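Local coordinates for NIF3-related protein (Bacillus cereus, PDB 2GX8) that is of unknown function but binds a pair of zinc ions through a motif conserved in the Nif3 family and carries a domain thought to be regulatory, at residues C[154-159]-C[267-272]; C[322-327]-C[348-353]; C[183-188]-C[228-233]. All coordinates share one frame; numbering follows the deposited sequence.

Contact 1: residues C[154-159]-C[267-272]; sequences APTYAE and LGLGKI
The side chains of Tyr157 and Leu267 run side by side in the same direction. Tyr157 CG stands anti to the backbone N (chi1 -178°), and Leu267 CD1 sits at the ring edge, 4.0 Å from Tyr157 CD2. His45 meets the same ring from outside the pair. Thr156 behaves differently. Thr156 OG1 lies between the backbone N and the carbonyl carbon (chi1 62°) and packs 3.4 Å from Gly268 CA. This threonine hydroxyl is buried with no polar partner in the model. The Thr156 and Leu269 side chains cross at about a right angle, with Thr156 CG2 4.1 Å from Leu269 CG. Behind these side chains, two backbone N-H groups share one oxygen. The Thr156 N to Leu267 O bond is 2.8 Å, lies in the carbonyl plane and uses a lone pair. Tyr157 N reaches Leu267 O, also at 2.8 Å, but from above that plane. Leu267 N answers to Tyr157 O at 2.6 Å. Past Gly268, Ala154 and Leu269 exchange two backbone bonds, Ala154 N to Leu269 O being 2.9 Å. Leu269 also touches Asp131, a zinc ligand. Two residues facing one across antiparallel strands make a classic beta bulge, here close to the dimetal site.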
loop_
_atom_site.group_PDB
_atom_site.type_symbol
_atom_site.label_atom_id
_atom_site.label_comp_id
_atom_site.label_asym_id
_atom_site.label_seq_id
_atom_site.Cartn_x
_atom_site.Cartn_y
_atom_site.Cartn_z
ATOM N N ALA C 154 29.112 3.664 4.908
ATOM C CA ALA C 154 27.885 3.789 4.137
ATOM C C ALA C 154 27.324 5.175 4.397
ATOM O O ALA C 154 26.813 5.420 5.521
ATOM C CB ALA C 154 26.856 2.734 4.562
ATOM N N PRO C 155 27.436 6.070 3.402
ATOM C CA PRO C 155 26.962 7.439 3.458
ATOM C C PRO C 155 25.438 7.462 3.631
ATOM O O PRO C 155 24.708 6.793 2.826
ATOM C CB PRO C 155 27.341 7.981 2.072
ATOM C CG PRO C 155 28.469 7.099 1.626
ATOM C CD PRO C 155 28.068 5.765 2.105
ATOM N N THR C 156 24.990 8.323 4.637
ATOM C CA THR C 156 23.548 8.408 4.861
ATOM C C THR C 156 23.134 9.854 4.911
ATOM O O THR C 156 21.962 10.186 4.729
ATOM C CB THR C 156 23.092 7.741 6.191
ATOM O OG1 THR C 156 23.688 8.409 7.313
ATOM C CG2 THR C 156 23.425 6.250 6.220
ATOM N N TYR C 157 24.106 10.725 5.147
ATOM C CA TYR C 157 23.816 12.137 5.268
ATOM C C TYR C 157 24.946 13.034 4.747
ATOM O O TYR C 157 26.118 12.788 5.013
ATOM C CB TYR C 157 23.488 12.458 6.739
ATOM C CG TYR C 157 23.111 13.897 6.987
ATOM C CD1 TYR C 157 21.799 14.337 6.794
ATOM C CD2 TYR C 157 24.069 14.827 7.403
ATOM C CE1 TYR C 157 21.458 15.667 7.009
ATOM C CE2 TYR C 157 23.734 16.160 7.620
ATOM C CZ TYR C 157 22.432 16.568 7.427
ATOM O OH TYR C 157 22.108 17.889 7.636
ATOM N N ALA C 158 24.566 14.061 3.992
ATOM C CA ALA C 158 25.474 15.106 3.490
ATOM C C ALA C 158 24.675 16.397 3.561
ATOM O O ALA C 158 23.663 16.554 2.870
ATOM C CB ALA C 158 25.911 14.836 2.073
ATOM N N GLU C 159 25.123 17.307 4.417
ATOM C CA GLU C 159 24.438 18.566 4.649
ATOM C C GLU C 159 24.318 19.363 3.344
ATOM O O GLU C 159 25.264 19.386 2.552
ATOM C CB GLU C 159 25.267 19.374 5.655
ATOM C CG GLU C 159 24.618 20.638 6.185
ATOM C CD GLU C 159 24.043 20.492 7.565
ATOM O OE1 GLU C 159 24.824 20.255 8.516
ATOM O OE2 GLU C 159 22.820 20.665 7.710
ATOM N N LEU C 267 28.465 12.054 5.989
ATOM C CA LEU C 267 28.304 11.350 7.253
ATOM C C LEU C 267 27.495 10.079 6.951
ATOM O O LEU C 267 26.735 10.030 5.972
ATOM C CB LEU C 267 27.598 12.225 8.300
ATOM C CG LEU C 267 28.342 13.460 8.860
ATOM C CD1 LEU C 267 27.399 14.433 9.508
ATOM C CD2 LEU C 267 29.460 13.088 9.824
ATOM N N GLY C 268 27.685 9.048 7.773
ATOM C CA GLY C 268 27.001 7.790 7.571
ATOM C C GLY C 268 27.293 6.707 8.582
ATOM O O GLY C 268 27.827 6.947 9.646
ATOM N N LEU C 269 26.941 5.488 8.231
ATOM C CA LEU C 269 27.108 4.378 9.136
ATOM C C LEU C 269 28.429 3.671 8.942
ATOM O O LEU C 269 28.826 3.441 7.819
ATOM C CB LEU C 269 25.981 3.375 8.918
ATOM C CG LEU C 269 24.592 3.854 9.313
ATOM C CD1 LEU C 269 23.598 2.833 8.825
ATOM C CD2 LEU C 269 24.515 4.067 10.835
ATOM N N GLY C 270 29.087 3.320 10.042
ATOM C CA GLY C 270 30.357 2.587 10.014
ATOM C C GLY C 270 31.554 3.304 9.445
ATOM O O GLY C 270 31.402 4.306 8.735
ATOM N N LYS C 271 32.748 2.771 9.750
ATOM C CA LYS C 271 34.046 3.297 9.266
ATOM C C LYS C 271 34.840 2.237 8.498
ATOM O O LYS C 271 34.703 1.049 8.738
ATOM C CB LYS C 271 34.919 3.805 10.434
ATOM C CG LYS C 271 34.343 5.029 11.160
ATOM C CD LYS C 271 34.398 6.246 10.268
ATOM C CE LYS C 271 33.642 7.423 10.873
ATOM N NZ LYS C 271 33.856 8.700 10.116
ATOM N N ILE C 272 35.644 2.658 7.534
ATOM C CA ILE C 272 36.501 1.722 6.847
ATOM C C ILE C 272 37.875 2.349 6.865
ATOM O O ILE C 272 38.005 3.524 6.549
ATOM C CB ILE C 272 35.984 1.294 5.430
ATOM C CG1 ILE C 272 36.838 0.124 4.884
ATOM C CG2 ILE C 272 35.875 2.471 4.454
ATOM C CD1 ILE C 272 36.324 -0.483 3.592
#

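Contact 2: residues C[322-327]-C[348-353]; sequences NQAKFK and LGLNIV
Lys325 reaches over to the chain at Gly349 and gives its ammonium group to the backbone there. The bond from Lys325 NZ to Gly349 O is 2.9 Å, and NZ stands well above the carbonyl plane. The side chain starts anti to the backbone N (chi1 -170°), bends at chi2 (66°), and then runs extended to the oxygen. On the way its methylenes pass Leu348 in the opposite direction, with Lys325 CE 3.5 Å from Leu348 O. One turn earlier, Asn322 crosses Leu348 at about a right angle. Asn322 ND2 lies 3.5 Å from Leu348 CD2, a van der Waals contact and no hydrogen bond. Deeper in, Ala324 CB meets Leu350 CD2 at 4.1 Å. The acceptor is placed by the end of helix 339-348. Gly349 has positive phi and is the C-prime residue of a Schellman motif, which turns the chain out of the helix and into strand 351-354. A HEPES molecule, probably from the crystallisation liquor, lies beside Leu348. Helix 321-326 thus packs on the exit of the next helix. Ala324 and Leu350 both rest on Tyr332 of strand 331-335, which pairs in parallel with strand 351-354, and Ala324 also touches Ala311 of strand 306-313.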
loop_
_atom_site.group_PDB
_atom_site.type_symbol
_atom_site.label_atom_id
_atom_site.label_comp_id
_atom_site.label_asym_id
_atom_site.label_seq_id
_atom_site.Cartn_x
_atom_site.Cartn_y
_atom_site.Cartn_z
ATOM N N ASN C 322 27.635 -5.321 0.975
ATOM C CA ASN C 322 27.988 -4.991 -0.397
ATOM C C ASN C 322 28.830 -3.757 -0.453
ATOM O O ASN C 322 29.772 -3.678 -1.245
ATOM C CB ASN C 322 26.752 -4.861 -1.284
ATOM C CG ASN C 322 26.205 -6.211 -1.685
ATOM O OD1 ASN C 322 25.334 -6.750 -1.014
ATOM N ND2 ASN C 322 26.790 -6.814 -2.722
ATOM N N GLN C 323 28.499 -2.818 0.420
ATOM C CA GLN C 323 29.235 -1.576 0.549
ATOM C C GLN C 323 30.638 -1.874 1.036
ATOM O O GLN C 323 31.613 -1.469 0.426
ATOM C CB GLN C 323 28.476 -0.627 1.495
ATOM C CG GLN C 323 28.968 0.818 1.513
ATOM C CD GLN C 323 28.889 1.604 0.158
ATOM O OE1 GLN C 323 28.404 1.113 -0.873
ATOM N NE2 GLN C 323 29.391 2.834 0.183
ATOM N N ALA C 324 30.729 -2.638 2.114
ATOM C CA ALA C 324 32.013 -3.062 2.695
ATOM C C ALA C 324 32.959 -3.682 1.661
ATOM O O ALA C 324 34.136 -3.365 1.654
ATOM C CB ALA C 324 31.785 -4.006 3.858
ATOM N N LYS C 325 32.435 -4.530 0.776
ATOM C CA LYS C 325 33.231 -5.149 -0.285
ATOM C C LYS C 325 33.526 -4.176 -1.438
ATOM O O LYS C 325 34.634 -4.151 -1.976
ATOM C CB LYS C 325 32.533 -6.391 -0.832
ATOM C CG LYS C 325 33.416 -7.224 -1.772
ATOM C CD LYS C 325 34.578 -7.808 -1.000
ATOM C CE LYS C 325 35.672 -8.375 -1.898
ATOM N NZ LYS C 325 36.685 -8.999 -0.980
ATOM N N PHE C 326 32.531 -3.383 -1.827
ATOM C CA PHE C 326 32.728 -2.402 -2.901
ATOM C C PHE C 326 33.884 -1.457 -2.539
ATOM O O PHE C 326 34.745 -1.210 -3.363
ATOM C CB PHE C 326 31.427 -1.626 -3.177
ATOM C CG PHE C 326 31.591 -0.487 -4.155
ATOM C CD1 PHE C 326 31.398 0.841 -3.739
ATOM C CD2 PHE C 326 31.960 -0.738 -5.482
ATOM C CE1 PHE C 326 31.542 1.900 -4.626
ATOM C CE2 PHE C 326 32.120 0.313 -6.386
ATOM C CZ PHE C 326 31.913 1.637 -5.962
ATOM N N LYS C 327 33.877 -0.950 -1.299
ATOM C CA LYS C 327 34.945 -0.107 -0.758
ATOM C C LYS C 327 36.265 -0.887 -0.519
ATOM O O LYS C 327 37.256 -0.322 -0.049
ATOM C CB LYS C 327 34.506 0.522 0.553
ATOM C CG LYS C 327 33.294 1.428 0.482
ATOM C CD LYS C 327 33.621 2.719 -0.191
ATOM C CE LYS C 327 32.572 3.779 0.100
ATOM N NZ LYS C 327 32.545 4.260 1.532
ATOM N N LEU C 348 30.698 -12.906 -1.879
ATOM C CA LEU C 348 31.316 -11.642 -2.283
ATOM C C LEU C 348 32.840 -11.734 -2.125
ATOM O O LEU C 348 33.580 -11.008 -2.777
ATOM C CB LEU C 348 30.814 -10.476 -1.438
ATOM C CG LEU C 348 29.356 -10.029 -1.564
ATOM C CD1 LEU C 348 29.058 -8.947 -0.536
ATOM C CD2 LEU C 348 29.046 -9.529 -2.983
ATOM N N GLY C 349 33.293 -12.649 -1.273
ATOM C CA GLY C 349 34.711 -12.784 -0.943
ATOM C C GLY C 349 35.036 -11.895 0.259
ATOM O O GLY C 349 36.167 -11.462 0.421
ATOM N N LEU C 350 34.034 -11.625 1.110
ATOM C CA LEU C 350 34.203 -10.782 2.290
ATOM C C LEU C 350 34.272 -11.578 3.597
ATOM O O LEU C 350 33.363 -12.362 3.913
ATOM C CB LEU C 350 33.035 -9.785 2.387
ATOM C CG LEU C 350 33.033 -8.800 3.550
ATOM C CD1 LEU C 350 34.112 -7.746 3.377
ATOM C CD2 LEU C 350 31.664 -8.135 3.637
ATOM N N ASN C 351 35.331 -11.369 4.372
ATOM C CA ASN C 351 35.446 -12.012 5.654
ATOM C C ASN C 351 34.644 -11.219 6.666
ATOM O O ASN C 351 34.366 -10.042 6.450
ATOM C CB ASN C 351 36.892 -12.064 6.068
ATOM C CG ASN C 351 37.717 -12.910 5.144
ATOM O OD1 ASN C 351 37.197 -13.794 4.450
ATOM N ND2 ASN C 351 39.002 -12.675 5.147
ATOM N N ILE C 352 34.273 -11.866 7.763
ATOM C CA ILE C 352 33.469 -11.218 8.765
ATOM C C ILE C 352 33.900 -11.660 10.127
ATOM O O ILE C 352 34.255 -12.807 10.316
ATOM C CB ILE C 352 31.963 -11.597 8.615
ATOM C CG1 ILE C 352 31.528 -11.450 7.150
ATOM C CG2 ILE C 352 31.075 -10.824 9.605
ATOM C CD1 ILE C 352 30.325 -10.670 6.964
ATOM N N VAL C 353 33.929 -10.724 11.062
ATOM C CA VAL C 353 34.101 -11.067 12.455
ATOM C C VAL C 353 32.890 -10.431 13.149
ATOM O O VAL C 353 32.659 -9.268 12.981
ATOM C CB VAL C 353 35.360 -10.504 13.056
ATOM C CG1 VAL C 353 35.385 -10.870 14.503
ATOM C CG2 VAL C 353 36.647 -11.083 12.316
#

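Contact 3: residues C[183-188]-C[228-233]; sequences AGAGHI and IETIIP
A Schellman motif at Gly184 ends helix 170-182, and the loop that follows docks on strand 221-233. The docking includes one direct backbone bond. Gly186 N donates to Ile231 O over 2.9 Å, nearly in line with the C=O bond and with an N-H...O angle of 151°. Gly186 has positive phi, and Thr230 OG1 packs close by. The hydroxyl bonds to Cys194 O on the neighbouring strand 194-206, so its polar end is engaged there. Gly186 also shares a backbone bond with Cys194. A water links Gly184 O and His187 N, each at 3.1 Å from the water oxygen, and adds only a weak bond to Ile231 O of the strand. Apolar contacts lie beside these polar atoms. Ala185 CB touches two methyls of the strand, Ile232 CG2 at 3.6 Å and Thr230 CG2 at 3.8 Å. Ile232 has CG1 between the backbone N and the carbonyl carbon (chi1 61°). This places CG2 beside the backbone N, where it meets the alanine. Ile188 crosses Ile231 at about a right angle, and Ile188 CG1 lies 3.8 Å from Ile231 CG2. Val240 of helix 237-247 packs on Ala185 as well. Glu229 OE1 forms salt bridges with Arg227 of its own chain and with Arg227 of the second subunit, whose Asp256 packs on Ile231. Ile231 O thus receives one firm N-H bond and a weaker one from water. Across this contact, loop and strand are joined by that backbone bond and by small methyl contacts, with a water bridging Gly184 O and His187 N.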
loop_
_atom_site.group_PDB
_atom_site.type_symbol
_atom_site.label_atom_id
_atom_site.label_comp_id
_atom_site.label_asym_id
_atom_site.label_seq_id
_atom_site.Cartn_x
_atom_site.Cartn_y
_atom_site.Cartn_z
ATOM N N ALA C 183 30.577 32.967 13.937
ATOM C CA ALA C 183 29.341 32.183 13.960
ATOM C C ALA C 183 29.426 30.855 13.181
ATOM O O ALA C 183 28.435 30.122 13.097
ATOM C CB ALA C 183 28.165 33.028 13.442
ATOM N N GLY C 184 30.587 30.566 12.592
ATOM C CA GLY C 184 30.804 29.304 11.879
ATOM C C GLY C 184 30.646 29.278 10.367
ATOM O O GLY C 184 30.722 28.210 9.753
ATOM N N ALA C 185 30.425 30.436 9.753
ATOM C CA ALA C 185 30.296 30.508 8.312
ATOM C C ALA C 185 31.682 30.518 7.687
ATOM O O ALA C 185 32.598 31.136 8.223
ATOM C CB ALA C 185 29.544 31.739 7.927
ATOM N N GLY C 186 31.833 29.837 6.555
ATOM C CA GLY C 186 33.116 29.770 5.861
ATOM C C GLY C 186 34.118 28.811 6.494
ATOM O O GLY C 186 35.323 28.969 6.319
ATOM N N HIS C 187 33.614 27.821 7.235
ATOM C CA HIS C 187 34.454 26.807 7.880
ATOM C C HIS C 187 34.375 25.490 7.102
ATOM O O HIS C 187 33.520 24.642 7.362
ATOM C CB HIS C 187 34.069 26.622 9.355
ATOM C CG HIS C 187 34.981 25.702 10.119
ATOM N ND1 HIS C 187 34.622 24.417 10.475
ATOM C CD2 HIS C 187 36.238 25.882 10.590
ATOM C CE1 HIS C 187 35.617 23.848 11.133
ATOM N NE2 HIS C 187 36.609 24.717 11.219
ATOM N N ILE C 188 35.271 25.359 6.126
ATOM C CA ILE C 188 35.375 24.182 5.265
ATOM C C ILE C 188 36.817 23.646 5.296
ATOM O O ILE C 188 37.773 24.380 4.994
ATOM C CB ILE C 188 34.955 24.520 3.792
ATOM C CG1 ILE C 188 33.472 24.926 3.712
ATOM C CG2 ILE C 188 35.275 23.360 2.829
ATOM C CD1 ILE C 188 32.493 23.885 4.230
ATOM N N ILE C 228 29.612 40.708 0.148
ATOM C CA ILE C 228 30.315 39.678 0.887
ATOM C C ILE C 228 29.612 38.351 0.710
ATOM O O ILE C 228 28.418 38.236 0.948
ATOM C CB ILE C 228 30.363 39.989 2.415
ATOM C CG1 ILE C 228 30.949 41.393 2.679
ATOM C CG2 ILE C 228 31.153 38.892 3.183
ATOM C CD1 ILE C 228 30.851 41.857 4.137
ATOM N N GLU C 229 30.357 37.344 0.296
ATOM C CA GLU C 229 29.779 36.018 0.173
ATOM C C GLU C 229 30.548 35.024 1.020
ATOM O O GLU C 229 31.760 35.181 1.248
ATOM C CB GLU C 229 29.688 35.566 -1.274
ATOM C CG GLU C 229 30.982 35.347 -1.954
ATOM C CD GLU C 229 30.802 34.772 -3.333
ATOM O OE1 GLU C 229 29.979 35.292 -4.102
ATOM O OE2 GLU C 229 31.498 33.797 -3.662
ATOM N N THR C 230 29.833 34.019 1.509
ATOM C CA THR C 230 30.432 32.996 2.349
ATOM C C THR C 230 29.540 31.763 2.288
ATOM O O THR C 230 28.317 31.871 2.086
ATOM C CB THR C 230 30.628 33.481 3.801
ATOM O OG1 THR C 230 31.614 32.674 4.451
ATOM C CG2 THR C 230 29.352 33.447 4.585
ATOM N N ILE C 231 30.158 30.599 2.420
ATOM C CA ILE C 231 29.453 29.337 2.351
ATOM C C ILE C 231 29.013 28.866 3.760
ATOM O O ILE C 231 29.681 29.128 4.760
ATOM C CB ILE C 231 30.339 28.279 1.581
ATOM C CG1 ILE C 231 29.554 27.002 1.213
ATOM C CG2 ILE C 231 31.638 27.971 2.340
ATOM C CD1 ILE C 231 30.334 26.024 0.331
ATOM N N ILE C 232 27.858 28.216 3.837
ATOM C CA ILE C 232 27.362 27.666 5.100
ATOM C C ILE C 232 26.645 26.340 4.932
ATOM O O ILE C 232 26.126 26.051 3.849
ATOM C CB ILE C 232 26.339 28.590 5.857
ATOM C CG1 ILE C 232 25.089 28.842 5.018
ATOM C CG2 ILE C 232 26.975 29.863 6.344
ATOM C CD1 ILE C 232 23.957 29.453 5.811
ATOM N N PRO C 233 26.667 25.509 5.994
ATOM C CA PRO C 233 25.832 24.318 6.023
ATOM C C PRO C 233 24.441 24.782 6.442
ATOM O O PRO C 233 24.328 25.635 7.324
ATOM C CB PRO C 233 26.475 23.440 7.114
ATOM C CG PRO C 233 27.303 24.340 7.944
ATOM C CD PRO C 233 27.530 25.629 7.187
HETATM O O HOH W 1 30.689 26.687 7.043
#

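All three contacts reach the same branched mixed sheet. Contact 3 is nested in the loop closed by contact 1, and contact 2 follows later in the chain. Contacts 1 and 2 have centres about 17 Å apart and touch, with Gln323 against Ala154 and Pro155, and Ile272 against Lys327. Contacts 1 and 3 are about 22 Å apart between centres. They meet where Glu159 packs on Pro233, since strands 150-168 and 221-233 are neighbours. Contacts 2 and 3 do not touch; their centres are about 38 Å apart. Contact 1 lies near the zinc site through Leu269, and contact 3 touches the second subunit. Strand 150-168, part of contact 1 and paired with strand 221-233, joins the two regions.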